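Branched-chain-amino-acid aminotransferase (Pseudomonas sp. UW4, PDB 6JIF) catalyses the pyridoxal-5'-phosphate-dependent transfer of amino groups between branched-chain amino acids and 2-oxo acids, probably serving in branched-chain amino acid biosynthesis. Local coordinates at residues Ala100-Arg105 with Ser262-Ile267; Leu93-Gln98 with Arg269-Glu274; Gln76-Met81 with Tyr145-Val150; Leu110-Val115 with Pro163-Ser168. One frame throughout, in Å; residues are numbered along the deposited sequence.

Interaction 1. Residues Ala100-Arg105 with Ser262-Ile267. With PLP (pyridoxal-5'-phosphate), chain D.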
loop_
_atom_site.group_PDB
_atom_site.type_symbol
_atom_site.label_atom_id
_atom_site.label_comp_id
_atom_site.label_asym_id
_atom_site.label_seq_id
_atom_site.Cartn_x
_atom_site.Cartn_y
_atom_site.Cartn_z
ATOM N N ALA B 100 -5.677 -0.223 20.014
ATOM C CA ALA B 100 -4.760 -1.350 20.212
ATOM C C ALA B 100 -5.278 -2.600 19.519
ATOM O O ALA B 100 -4.521 -3.287 18.833
ATOM C CB ALA B 100 -4.538 -1.652 21.692
ATOM N N LEU B 101 -6.568 -2.898 19.678
ATOM C CA LEU B 101 -7.129 -4.105 19.065
ATOM C C LEU B 101 -7.027 -4.031 17.541
ATOM O O LEU B 101 -6.626 -4.988 16.858
ATOM C CB LEU B 101 -8.596 -4.292 19.499
ATOM C CG LEU B 101 -8.772 -4.703 20.976
ATOM C CD1 LEU B 101 -10.198 -4.417 21.574
ATOM C CD2 LEU B 101 -8.396 -6.187 21.215
ATOM N N ARG B 102 -7.400 -2.879 16.984
ATOM C CA ARG B 102 -7.360 -2.767 15.540
ATOM C C ARG B 102 -5.937 -2.860 15.025
ATOM O O ARG B 102 -5.693 -3.438 13.965
ATOM C CB ARG B 102 -8.016 -1.468 15.052
ATOM C CG ARG B 102 -8.127 -1.473 13.510
ATOM C CD ARG B 102 -9.095 -0.299 13.071
ATOM N NE ARG B 102 -8.516 0.995 13.485
ATOM C CZ ARG B 102 -9.182 2.150 13.507
ATOM N NH1 ARG B 102 -10.447 2.150 13.166
ATOM N NH2 ARG B 102 -8.569 3.288 13.853
ATOM N N MET B 103 -4.985 -2.264 15.731
ATOM C CA MET B 103 -3.636 -2.345 15.223
ATOM C C MET B 103 -3.111 -3.769 15.318
ATOM O O MET B 103 -2.307 -4.176 14.487
ATOM C CB MET B 103 -2.718 -1.368 15.955
ATOM C CG MET B 103 -1.536 -0.926 15.070
ATOM S SD MET B 103 -0.412 0.272 15.835
ATOM C CE MET B 103 0.365 -0.889 16.975
ATOM N N GLN B 104 -3.521 -4.521 16.343
ATOM C CA GLN B 104 -3.146 -5.935 16.372
ATOM C C GLN B 104 -3.638 -6.640 15.113
ATOM O O GLN B 104 -2.906 -7.436 14.507
ATOM C CB GLN B 104 -3.679 -6.593 17.646
ATOM C CG GLN B 104 -3.021 -6.035 18.924
ATOM C CD GLN B 104 -3.840 -6.146 20.192
ATOM O OE1 GLN B 104 -4.933 -6.757 20.227
ATOM N NE2 GLN B 104 -3.307 -5.566 21.266
ATOM N N ARG B 105 -4.861 -6.314 14.666
ATOM C CA ARG B 105 -5.342 -6.982 13.469
ATOM C C ARG B 105 -4.592 -6.482 12.222
ATOM O O ARG B 105 -4.313 -7.278 11.325
ATOM C CB ARG B 105 -6.857 -6.799 13.360
ATOM C CG ARG B 105 -7.581 -7.142 14.688
ATOM C CD ARG B 105 -9.085 -7.297 14.489
ATOM N NE ARG B 105 -9.661 -6.113 13.842
ATOM C CZ ARG B 105 -10.207 -5.098 14.525
ATOM N NH1 ARG B 105 -10.259 -5.142 15.856
ATOM N NH2 ARG B 105 -10.681 -4.037 13.895
ATOM N N SER B 262 -14.578 -5.407 3.191
ATOM C CA SER B 262 -13.591 -4.403 2.776
ATOM C C SER B 262 -13.781 -3.035 3.429
ATOM O O SER B 262 -12.904 -2.181 3.271
ATOM C CB SER B 262 -13.570 -4.265 1.255
ATOM O OG SER B 262 -14.886 -3.992 0.768
ATOM N N VAL B 263 -14.836 -2.837 4.217
ATOM C CA VAL B 263 -15.001 -1.603 5.001
ATOM C C VAL B 263 -14.036 -1.567 6.187
ATOM O O VAL B 263 -13.906 -2.526 6.955
ATOM C CB VAL B 263 -16.465 -1.490 5.474
ATOM C CG1 VAL B 263 -16.685 -0.297 6.416
ATOM C CG2 VAL B 263 -17.425 -1.362 4.293
ATOM N N LEU B 264 -13.432 -0.413 6.414
ATOM C CA LEU B 264 -12.575 -0.217 7.584
ATOM C C LEU B 264 -13.424 -0.091 8.844
ATOM O O LEU B 264 -14.295 0.791 8.913
ATOM C CB LEU B 264 -11.718 1.037 7.380
ATOM C CG LEU B 264 -10.485 1.270 8.267
ATOM C CD1 LEU B 264 -10.898 1.631 9.646
ATOM C CD2 LEU B 264 -9.506 0.111 8.363
ATOM N N PRO B 265 -13.243 -0.950 9.844
ATOM C CA PRO B 265 -14.116 -0.888 11.022
ATOM C C PRO B 265 -13.731 0.258 11.949
ATOM O O PRO B 265 -12.805 0.122 12.742
ATOM C CB PRO B 265 -13.905 -2.252 11.711
ATOM C CG PRO B 265 -12.652 -2.777 11.099
ATOM C CD PRO B 265 -12.474 -2.205 9.768
ATOM N N GLY B 266 -14.371 1.413 11.783
ATOM C CA GLY B 266 -13.925 2.597 12.490
ATOM C C GLY B 266 -14.349 2.590 13.940
ATOM O O GLY B 266 -15.388 2.027 14.299
ATOM N N ILE B 267 -13.518 3.220 14.774
ATOM C CA ILE B 267 -13.837 3.373 16.209
ATOM C C ILE B 267 -14.889 4.470 16.442
ATOM O O ILE B 267 -15.744 4.341 17.316
ATOM C CB ILE B 267 -12.534 3.659 16.973
ATOM C CG1 ILE B 267 -11.579 2.436 16.830
ATOM C CG2 ILE B 267 -12.771 3.906 18.487
ATOM C CD1 ILE B 267 -10.145 2.788 17.169
HETATM N N1 PLP D . -12.693 4.683 6.982
HETATM C C2 PLP D . -11.412 4.546 6.538
HETATM C C2A PLP D . -11.233 4.075 5.130
HETATM C C3 PLP D . -10.334 4.780 7.392
HETATM O O3 PLP D . -9.055 4.581 6.939
HETATM C C4 PLP D . -10.573 5.214 8.722
HETATM C C4A PLP D . -9.451 5.288 9.741
HETATM C C5 PLP D . -11.916 5.361 9.117
HETATM C C6 PLP D . -12.929 5.078 8.250
HETATM C C5A PLP D . -12.354 5.878 10.451
HETATM O O4P PLP D . -11.803 5.144 11.478
HETATM P P PLP D . -11.780 5.781 12.941
HETATM O O1P PLP D . -13.177 6.188 13.341
HETATM O O2P PLP D . -11.294 4.595 13.787
HETATM O O3P PLP D . -10.865 7.000 13.007
HETATM O O HOH W 1 -12.082 -1.717 14.747
#

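Interaction 2. Residues Leu93-Gln98 with Arg269-Glu274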
loop_
_atom_site.group_PDB
_atom_site.type_symbol
_atom_site.label_atom_id
_atom_site.label_comp_id
_atom_site.label_asym_id
_atom_site.label_seq_id
_atom_site.Cartn_x
_atom_site.Cartn_y
_atom_site.Cartn_z
ATOM N N LEU B 93 -8.197 10.326 27.469
ATOM C CA LEU B 93 -7.739 9.663 26.256
ATOM C C LEU B 93 -8.860 8.732 25.789
ATOM O O LEU B 93 -9.240 7.821 26.520
ATOM C CB LEU B 93 -6.458 8.895 26.592
ATOM C CG LEU B 93 -5.756 8.078 25.541
ATOM C CD1 LEU B 93 -5.310 9.059 24.477
ATOM C CD2 LEU B 93 -4.555 7.395 26.179
ATOM N N PHE B 94 -9.343 8.899 24.551
ATOM C CA PHE B 94 -10.601 8.264 24.117
ATOM C C PHE B 94 -10.364 6.886 23.477
ATOM O O PHE B 94 -9.824 6.800 22.376
ATOM C CB PHE B 94 -11.339 9.198 23.139
ATOM C CG PHE B 94 -12.698 8.686 22.714
ATOM C CD1 PHE B 94 -13.793 8.745 23.579
ATOM C CD2 PHE B 94 -12.869 8.122 21.446
ATOM C CE1 PHE B 94 -15.050 8.289 23.201
ATOM C CE2 PHE B 94 -14.138 7.633 21.056
ATOM C CZ PHE B 94 -15.219 7.731 21.910
ATOM N N ARG B 95 -10.858 5.802 24.158
ATOM C CA ARG B 95 -10.929 4.423 23.645
ATOM C C ARG B 95 -9.611 3.905 23.064
ATOM O O ARG B 95 -9.615 3.252 22.011
ATOM C CB ARG B 95 -12.052 4.317 22.609
ATOM C CG ARG B 95 -13.412 4.727 23.239
ATOM C CD ARG B 95 -14.547 4.128 22.469
ATOM N NE ARG B 95 -14.803 2.732 22.798
ATOM C CZ ARG B 95 -15.742 1.992 22.207
ATOM N NH1 ARG B 95 -16.550 2.515 21.260
ATOM N NH2 ARG B 95 -15.946 0.753 22.630
ATOM N N PRO B 96 -8.475 4.136 23.717
ATOM C CA PRO B 96 -7.220 3.654 23.139
ATOM C C PRO B 96 -7.127 2.129 23.056
ATOM O O PRO B 96 -6.386 1.609 22.212
ATOM C CB PRO B 96 -6.162 4.212 24.091
ATOM C CG PRO B 96 -6.845 4.357 25.360
ATOM C CD PRO B 96 -8.259 4.802 25.025
ATOM N N ASP B 97 -7.849 1.416 23.919
ATOM C CA ASP B 97 -7.920 -0.032 23.808
ATOM C C ASP B 97 -8.441 -0.455 22.441
ATOM O O ASP B 97 -7.997 -1.458 21.884
ATOM C CB ASP B 97 -8.783 -0.589 24.934
ATOM C CG ASP B 97 -10.266 -0.199 24.822
ATOM O OD1 ASP B 97 -10.543 1.036 24.701
ATOM O OD2 ASP B 97 -11.139 -1.113 24.972
ATOM N N GLN B 98 -9.409 0.292 21.875
ATOM C CA GLN B 98 -9.928 -0.087 20.542
ATOM C C GLN B 98 -8.881 0.112 19.457
ATOM O O GLN B 98 -8.814 -0.683 18.492
ATOM C CB GLN B 98 -11.203 0.712 20.202
ATOM C CG GLN B 98 -12.405 0.285 21.047
ATOM C CD GLN B 98 -12.779 -1.136 20.799
ATOM O OE1 GLN B 98 -12.827 -1.612 19.640
ATOM N NE2 GLN B 98 -12.992 -1.860 21.879
ATOM N N ARG B 269 -17.271 5.086 14.307
ATOM C CA ARG B 269 -18.496 4.387 13.941
ATOM C C ARG B 269 -18.991 3.477 15.058
ATOM O O ARG B 269 -20.186 3.443 15.370
ATOM C CB ARG B 269 -18.262 3.570 12.661
ATOM C CG ARG B 269 -19.464 2.730 12.283
ATOM C CD ARG B 269 -19.087 1.789 11.094
ATOM N NE ARG B 269 -18.468 0.564 11.577
ATOM C CZ ARG B 269 -17.964 -0.394 10.800
ATOM N NH1 ARG B 269 -17.989 -0.283 9.471
ATOM N NH2 ARG B 269 -17.437 -1.481 11.345
ATOM N N LEU B 270 -18.087 2.686 15.637
ATOM C CA LEU B 270 -18.456 1.821 16.747
ATOM C C LEU B 270 -19.017 2.622 17.916
ATOM O O LEU B 270 -19.990 2.207 18.557
ATOM C CB LEU B 270 -17.221 1.037 17.186
ATOM C CG LEU B 270 -17.458 0.095 18.368
ATOM C CD1 LEU B 270 -18.300 -1.061 17.861
ATOM C CD2 LEU B 270 -16.118 -0.459 18.939
ATOM N N SER B 271 -18.395 3.768 18.204
ATOM C CA SER B 271 -18.844 4.615 19.291
ATOM C C SER B 271 -20.232 5.165 19.022
ATOM O O SER B 271 -21.073 5.231 19.925
ATOM C CB SER B 271 -17.818 5.734 19.506
ATOM O OG SER B 271 -16.565 5.181 19.955
ATOM N N LEU B 272 -20.470 5.649 17.795
ATOM C CA LEU B 272 -21.800 6.152 17.442
ATOM C C LEU B 272 -22.835 5.033 17.494
ATOM O O LEU B 272 -23.968 5.252 17.933
ATOM C CB LEU B 272 -21.754 6.796 16.040
ATOM C CG LEU B 272 -20.929 8.087 15.946
ATOM C CD1 LEU B 272 -20.842 8.627 14.525
ATOM C CD2 LEU B 272 -21.589 9.153 16.866
ATOM N N ILE B 273 -22.481 3.822 17.045
ATOM C CA ILE B 273 -23.430 2.705 17.125
ATOM C C ILE B 273 -23.813 2.450 18.571
ATOM O O ILE B 273 -24.996 2.287 18.900
ATOM C CB ILE B 273 -22.869 1.446 16.431
ATOM C CG1 ILE B 273 -22.891 1.638 14.907
ATOM C CG2 ILE B 273 -23.660 0.177 16.822
ATOM C CD1 ILE B 273 -22.084 0.613 14.113
ATOM N N GLU B 274 -22.809 2.427 19.464
ATOM C CA GLU B 274 -23.072 2.146 20.874
ATOM C C GLU B 274 -23.854 3.281 21.530
ATOM O O GLU B 274 -24.767 3.032 22.322
ATOM C CB GLU B 274 -21.747 1.857 21.596
ATOM C CG GLU B 274 -21.288 0.408 21.193
ATOM C CD GLU B 274 -19.844 -0.055 21.503
ATOM O OE1 GLU B 274 -18.887 0.740 21.554
ATOM O OE2 GLU B 274 -19.676 -1.305 21.609
#

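Interaction 3. Residues Gln76-Met81 with Tyr145-Val150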
loop_
_atom_site.group_PDB
_atom_site.type_symbol
_atom_site.label_atom_id
_atom_site.label_comp_id
_atom_site.label_asym_id
_atom_site.label_seq_id
_atom_site.Cartn_x
_atom_site.Cartn_y
_atom_site.Cartn_z
ATOM N N GLN B 76 3.408 -1.535 6.619
ATOM C CA GLN B 76 3.184 -0.370 7.468
ATOM C C GLN B 76 1.724 -0.361 7.877
ATOM O O GLN B 76 0.844 -0.737 7.085
ATOM C CB GLN B 76 3.484 0.949 6.706
ATOM C CG GLN B 76 2.645 1.146 5.479
ATOM C CD GLN B 76 3.149 2.305 4.644
ATOM O OE1 GLN B 76 2.432 3.286 4.430
ATOM N NE2 GLN B 76 4.380 2.231 4.190
ATOM N N CYS B 77 1.476 0.138 9.080
ATOM C CA CYS B 77 0.108 0.351 9.555
ATOM C C CYS B 77 0.103 1.491 10.562
ATOM O O CYS B 77 1.146 1.824 11.157
ATOM C CB CYS B 77 -0.518 -0.905 10.167
ATOM S SG CYS B 77 0.144 -1.403 11.781
ATOM N N PHE B 78 -1.071 2.107 10.738
ATOM C CA PHE B 78 -1.116 3.172 11.730
ATOM C C PHE B 78 -2.469 3.245 12.441
ATOM O O PHE B 78 -3.447 2.598 12.062
ATOM C CB PHE B 78 -0.746 4.528 11.088
ATOM C CG PHE B 78 -1.819 5.134 10.195
ATOM C CD1 PHE B 78 -2.850 5.928 10.701
ATOM C CD2 PHE B 78 -1.791 4.894 8.841
ATOM C CE1 PHE B 78 -3.788 6.502 9.840
ATOM C CE2 PHE B 78 -2.741 5.490 7.973
ATOM C CZ PHE B 78 -3.728 6.231 8.464
ATOM N N GLU B 79 -2.496 4.042 13.508
ATOM C CA GLU B 79 -3.704 4.293 14.278
ATOM C C GLU B 79 -3.867 5.808 14.469
ATOM O O GLU B 79 -2.969 6.606 14.194
ATOM C CB GLU B 79 -3.666 3.599 15.655
ATOM C CG GLU B 79 -4.121 2.093 15.602
ATOM C CD GLU B 79 -5.547 1.955 15.086
ATOM O OE1 GLU B 79 -6.350 2.915 15.309
ATOM O OE2 GLU B 79 -5.834 0.961 14.376
ATOM N N GLY B 80 -5.011 6.184 15.012
ATOM C CA GLY B 80 -5.276 7.607 15.298
ATOM C C GLY B 80 -6.226 7.704 16.471
ATOM O O GLY B 80 -7.279 7.052 16.472
ATOM N N MET B 81 -5.869 8.484 17.491
ATOM C CA MET B 81 -6.761 8.663 18.647
ATOM C C MET B 81 -6.548 10.062 19.230
ATOM O O MET B 81 -5.545 10.719 18.948
ATOM C CB MET B 81 -6.510 7.612 19.734
ATOM C CG MET B 81 -5.178 7.902 20.428
ATOM S SD MET B 81 -4.563 6.527 21.343
ATOM C CE MET B 81 -4.257 5.514 19.905
ATOM N N TYR B 145 -3.836 14.926 19.150
ATOM C CA TYR B 145 -3.963 13.744 18.320
ATOM C C TYR B 145 -2.704 12.920 18.455
ATOM O O TYR B 145 -1.603 13.468 18.444
ATOM C CB TYR B 145 -4.169 14.151 16.872
ATOM C CG TYR B 145 -4.347 13.029 15.877
ATOM C CD1 TYR B 145 -5.574 12.428 15.695
ATOM C CD2 TYR B 145 -3.289 12.623 15.088
ATOM C CE1 TYR B 145 -5.736 11.406 14.742
ATOM C CE2 TYR B 145 -3.419 11.613 14.169
ATOM C CZ TYR B 145 -4.638 11.017 13.986
ATOM O OH TYR B 145 -4.762 10.025 13.009
ATOM N N LEU B 146 -2.881 11.616 18.631
ATOM C CA LEU B 146 -1.788 10.657 18.680
ATOM C C LEU B 146 -1.839 9.790 17.433
ATOM O O LEU B 146 -2.910 9.258 17.107
ATOM C CB LEU B 146 -1.913 9.757 19.900
ATOM C CG LEU B 146 -1.240 10.239 21.172
ATOM C CD1 LEU B 146 -1.866 11.547 21.540
ATOM C CD2 LEU B 146 -1.466 9.153 22.300
ATOM N N ARG B 147 -0.657 9.592 16.808
ATOM C CA ARG B 147 -0.414 8.767 15.636
ATOM C C ARG B 147 0.569 7.637 15.986
ATOM O O ARG B 147 1.805 7.804 15.854
ATOM C CB ARG B 147 0.109 9.635 14.480
ATOM C CG ARG B 147 0.580 8.863 13.230
ATOM C CD ARG B 147 -0.499 7.951 12.672
ATOM N NE ARG B 147 -1.677 8.722 12.248
ATOM C CZ ARG B 147 -1.904 9.193 11.010
ATOM N NH1 ARG B 147 -1.044 9.013 10.030
ATOM N NH2 ARG B 147 -3.019 9.882 10.750
ATOM N N PRO B 148 0.081 6.499 16.482
ATOM C CA PRO B 148 0.938 5.298 16.555
ATOM C C PRO B 148 1.048 4.660 15.188
ATOM O O PRO B 148 0.137 4.753 14.369
ATOM C CB PRO B 148 0.204 4.341 17.508
ATOM C CG PRO B 148 -0.924 5.203 18.171
ATOM C CD PRO B 148 -1.220 6.304 17.151
ATOM N N PHE B 149 2.182 3.974 14.970
ATOM C CA PHE B 149 2.384 3.262 13.718
ATOM C C PHE B 149 3.475 2.215 13.911
ATOM O O PHE B 149 4.344 2.347 14.769
ATOM C CB PHE B 149 2.738 4.212 12.556
ATOM C CG PHE B 149 3.987 5.072 12.764
ATOM C CD1 PHE B 149 3.978 6.176 13.611
ATOM C CD2 PHE B 149 5.146 4.816 12.030
ATOM C CE1 PHE B 149 5.115 6.962 13.752
ATOM C CE2 PHE B 149 6.319 5.599 12.180
ATOM C CZ PHE B 149 6.283 6.685 13.033
ATOM N N VAL B 150 3.374 1.164 13.120
ATOM C CA VAL B 150 4.353 0.089 13.116
ATOM C C VAL B 150 4.840 -0.062 11.667
ATOM O O VAL B 150 4.032 -0.027 10.732
ATOM C CB VAL B 150 3.762 -1.230 13.625
ATOM C CG1 VAL B 150 4.842 -2.335 13.576
ATOM C CG2 VAL B 150 3.255 -1.057 15.058
#

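Interaction 4. Residues Leu110-Val115 with Pro163-Ser168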
loop_
_atom_site.group_PDB
_atom_site.type_symbol
_atom_site.label_atom_id
_atom_site.label_comp_id
_atom_site.label_asym_id
_atom_site.label_seq_id
_atom_site.Cartn_x
_atom_site.Cartn_y
_atom_site.Cartn_z
ATOM N N LEU B 110 -0.453 -7.948 7.921
ATOM C CA LEU B 110 0.790 -7.687 7.194
ATOM C C LEU B 110 1.992 -8.505 7.723
ATOM O O LEU B 110 3.145 -8.203 7.377
ATOM C CB LEU B 110 1.125 -6.180 7.245
ATOM C CG LEU B 110 0.071 -5.280 6.586
ATOM C CD1 LEU B 110 0.588 -3.862 6.467
ATOM C CD2 LEU B 110 -0.434 -5.822 5.183
ATOM N N LEU B 111 1.744 -9.498 8.563
ATOM C CA LEU B 111 2.792 -10.322 9.163
ATOM C C LEU B 111 3.781 -9.523 10.051
ATOM O O LEU B 111 4.953 -9.881 10.166
ATOM C CB LEU B 111 3.552 -11.110 8.091
ATOM C CG LEU B 111 2.673 -11.916 7.170
ATOM C CD1 LEU B 111 3.572 -12.751 6.291
ATOM C CD2 LEU B 111 1.641 -12.777 7.905
ATOM N N MET B 112 3.340 -8.468 10.699
ATOM C CA MET B 112 4.153 -7.711 11.666
ATOM C C MET B 112 3.849 -8.093 13.108
ATOM O O MET B 112 2.724 -8.490 13.437
ATOM C CB MET B 112 3.898 -6.206 11.494
ATOM C CG MET B 112 4.127 -5.756 10.074
ATOM S SD MET B 112 4.279 -3.908 9.940
ATOM C CE MET B 112 2.661 -3.385 10.365
ATOM N N PRO B 113 4.846 -7.992 13.992
ATOM C CA PRO B 113 4.617 -8.344 15.402
ATOM C C PRO B 113 3.590 -7.399 15.990
ATOM O O PRO B 113 3.527 -6.230 15.627
ATOM C CB PRO B 113 5.986 -8.151 16.058
ATOM C CG PRO B 113 6.767 -7.324 15.094
ATOM C CD PRO B 113 6.248 -7.618 13.735
ATOM N N GLN B 114 2.789 -7.934 16.898
ATOM C CA GLN B 114 1.727 -7.158 17.497
ATOM C C GLN B 114 2.244 -6.496 18.774
ATOM O O GLN B 114 3.145 -7.005 19.450
ATOM C CB GLN B 114 0.524 -8.060 17.788
ATOM C CG GLN B 114 -0.053 -8.668 16.558
ATOM C CD GLN B 114 -1.146 -9.655 16.853
ATOM O OE1 GLN B 114 -1.820 -9.575 17.883
ATOM N NE2 GLN B 114 -1.291 -10.630 15.970
ATOM N N VAL B 115 1.666 -5.346 19.075
ATOM C CA VAL B 115 1.886 -4.634 20.327
ATOM C C VAL B 115 0.705 -4.981 21.219
ATOM O O VAL B 115 -0.440 -4.696 20.850
ATOM C CB VAL B 115 1.992 -3.122 20.100
ATOM C CG1 VAL B 115 2.259 -2.361 21.439
ATOM C CG2 VAL B 115 3.083 -2.838 19.096
ATOM N N PRO B 163 13.036 -8.087 8.787
ATOM C CA PRO B 163 13.762 -8.638 9.939
ATOM C C PRO B 163 13.649 -7.806 11.208
ATOM O O PRO B 163 13.952 -8.354 12.282
ATOM C CB PRO B 163 15.224 -8.651 9.460
ATOM C CG PRO B 163 15.297 -7.384 8.615
ATOM C CD PRO B 163 13.968 -7.438 7.855
ATOM N N GLU B 164 13.330 -6.504 11.121
ATOM C CA GLU B 164 13.185 -5.652 12.304
ATOM C C GLU B 164 11.955 -4.778 12.112
ATOM O O GLU B 164 11.489 -4.574 10.982
ATOM C CB GLU B 164 14.390 -4.706 12.542
ATOM C CG GLU B 164 15.727 -5.343 12.729
ATOM C CD GLU B 164 16.867 -4.334 12.558
ATOM O OE1 GLU B 164 16.654 -3.118 12.767
ATOM O OE2 GLU B 164 17.984 -4.764 12.199
ATOM N N PHE B 165 11.421 -4.242 13.212
ATOM C CA PHE B 165 10.271 -3.351 13.101
ATOM C C PHE B 165 10.417 -2.175 14.079
ATOM O O PHE B 165 11.108 -2.265 15.073
ATOM C CB PHE B 165 8.918 -4.090 13.335
ATOM C CG PHE B 165 8.693 -5.265 12.432
ATOM C CD1 PHE B 165 9.236 -6.490 12.754
ATOM C CD2 PHE B 165 7.914 -5.125 11.290
ATOM C CE1 PHE B 165 9.066 -7.581 11.902
ATOM C CE2 PHE B 165 7.733 -6.209 10.433
ATOM C CZ PHE B 165 8.290 -7.426 10.760
ATOM N N ILE B 166 9.751 -1.068 13.767
ATOM C CA ILE B 166 9.662 0.091 14.647
ATOM C C ILE B 166 8.198 0.305 15.011
ATOM O O ILE B 166 7.323 0.302 14.140
ATOM C CB ILE B 166 10.259 1.355 13.992
ATOM C CG1 ILE B 166 11.776 1.286 14.077
ATOM C CG2 ILE B 166 9.718 2.654 14.658
ATOM C CD1 ILE B 166 12.476 2.363 13.270
ATOM N N PHE B 167 7.928 0.511 16.310
ATOM C CA PHE B 167 6.628 0.970 16.805
ATOM C C PHE B 167 6.863 2.373 17.366
ATOM O O PHE B 167 7.750 2.570 18.183
ATOM C CB PHE B 167 6.091 0.014 17.882
ATOM C CG PHE B 167 4.895 0.553 18.599
ATOM C CD1 PHE B 167 3.858 1.134 17.878
ATOM C CD2 PHE B 167 4.827 0.510 19.982
ATOM C CE1 PHE B 167 2.737 1.671 18.538
ATOM C CE2 PHE B 167 3.712 1.031 20.669
ATOM C CZ PHE B 167 2.671 1.589 19.972
ATOM N N SER B 168 6.180 3.368 16.825
ATOM C CA SER B 168 6.426 4.716 17.300
ATOM C C SER B 168 5.084 5.440 17.450
ATOM O O SER B 168 4.071 5.066 16.860
ATOM C CB SER B 168 7.401 5.429 16.331
ATOM O OG SER B 168 7.660 6.787 16.639
#

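Interaction 1. Residues Ala100-Arg105 with Ser262-Ile267
R102 on helix 96-109 faces P265 in the loop leading into helix 267-278, their CA atoms 8.3 Å apart. R102 spans this with a chain bent at chi3 (62°), delivering its guanidinium to the cofactor phosphate. NH1 donates to P265 O at 3.1 Å, in the guanidinium plane but above the carbonyl plane, and to PLP O2P at 2.7 Å; NH2 adds a weak bond to O2P and also forms a salt bridge with E79. O2P accepts from I267 N at 2.8 Å too, a straight bond (168°) from the first turn of the helix whose N-cap position G266 holds. I267 CD1 lies over one guanidinium face, while L264 sets CG 3.6 Å from PLP C3, on the pyridine ring. R105 reaches P265 O through a water, and its NH2 touches P265 CG. A side chain on G266 would run into PLP O4P. Arginine suits this place because several N-H groups diverge from one cation; with the helix N-terminus, it probably stabilises the phosphate charge.

Interaction 2. Residues Leu93-Gln98 with Arg269-Glu274
R95, at the N-cap position where strand 91-94 passes into helix 96-109, extends its guanidinium to S271 and E274 and so joins this point to helix 267-278 of the class IV aminotransferase fold. The polar contacts converge on NH1. It donates to S271 OG at 3.0 Å, nearly straight (162°) and in the guanidinium plane, and to E274 OE1 at 2.9 Å in a salt bridge. NH2 adds a weak bond to the same carboxylate oxygen, with the two flat groups turned 36° apart. Serine suits its place because its short hydroxyl can serve this arginine and also bond I267 O in its own helix. Replacing R95 with an alanine would probably leave E274 without this countercharge and S271 OG without its arginine donor. Packing steadies the arginine at two levels: its CG sits over the centre of the F94 ring, and Q98 CG lies over one face of the guanidinium, while W355 outside the two segments makes a cation-pi contact with it. L270 fills in beside the charge with an apolar branch, CD2 lying 3.6 Å from Q98 OE1. The F94 ring meets the serine edge-on, CZ coming to 3.5 Å from S271 OG.

Interaction 3. Residues Gln76-Met81 with Tyr145-Val150
Torsions bring F78 and R147 face to face: CG of F78 sits between its backbone N and carbonyl carbon (chi1 74°), while R147, bent at chi2 and chi3, folds its guanidinium back over the ring. The two planes are at 22° with centres 4.0 Å apart, a cation-pi stack suited to arginine's flat, delocalised charge. Y145 OH lies at the guanidinium edge and accepts from R147 NH2 at 2.9 Å, which helps fix the rotation of the stacked group. Beneath these side chains the backbones pair antiparallel. C77 and V150 form a hydrogen-bonded pair with two 3.0 Å bonds, N to O each way; M81 and L146 form another, whose L146 N to M81 O bond of 2.8 Å is almost straight. Between them E79 N donates to P148 O. Proline, lacking an N-H, can still take part here because only its carbonyl is used. G80 packs CA against Y145 OH at 3.4 Å, where a CB would clash. M81 CE meets P148 CG. In the sheet, strand 143-153 lies between strands 76-85 and 164-174; helices 96-109 and 117-130 pack on the C77, M81 and V150 side, and Y73 of the second subunit bonds R147 NH1.

Interaction 4. Residues Leu110-Val115 with Pro163-Ser168
F165 presents one ring face to P113, whose CD lies 3.4 Å from the centroid, 14° off the normal, a close CH-pi contact. M112 comes obliquely to the same ring, its CG 3.7 Å from F165 CE2 and M112 SD 5.1 Å from the F165 centroid, well off the ring normal, in a Met-aromatic contact. The second ring, F167, receives V115 CG2 over one face, 4.0 Å from its centroid, while V115 CG1 touches CE2. With CG anti to the carbonyl carbon (chi1 -56°), F165 projects from strand 164-174 to the loop after helix 96-109. L111, at positive phi, is the C-prime residue of the Schellman motif ending that helix; two residues on, P113 brings its ring to F165. Proline suits its place by offering polarised C-H groups to the aromatic face. Were F165 an alanine, the loss of its ring face would probably open a gap under P113 and leave M112 without this aromatic partner. Loop and strand thus rely here on closely fitted apolar shapes instead of paired charges.

Helix 96-109 starts in interaction 2, supplies R102 to interaction 1, leads into interaction 4 and packs on interaction 3. Interactions 1 and 3, with centres about 11 Å apart, are joined by the salt bridge from R102 NH2 to E79 OE1 (2.7 Å); E79, also hydrogen-bonded to N99, probably helps to position this phosphate-binding arginine from the second shell. M103 packs on C77 and V150, and its CE reaches F167 CE1 at 3.8 Å. Interactions 3 and 4 use neighbouring strands of one sheet. Interactions 1 and 2, centres again about 11 Å apart, touch where I267 CD1 packs on Q98 C (3.7 Å). The side chain of S271 is about 7 Å from the PLP; the centres of interactions 2 and 4 are about 24 Å apart.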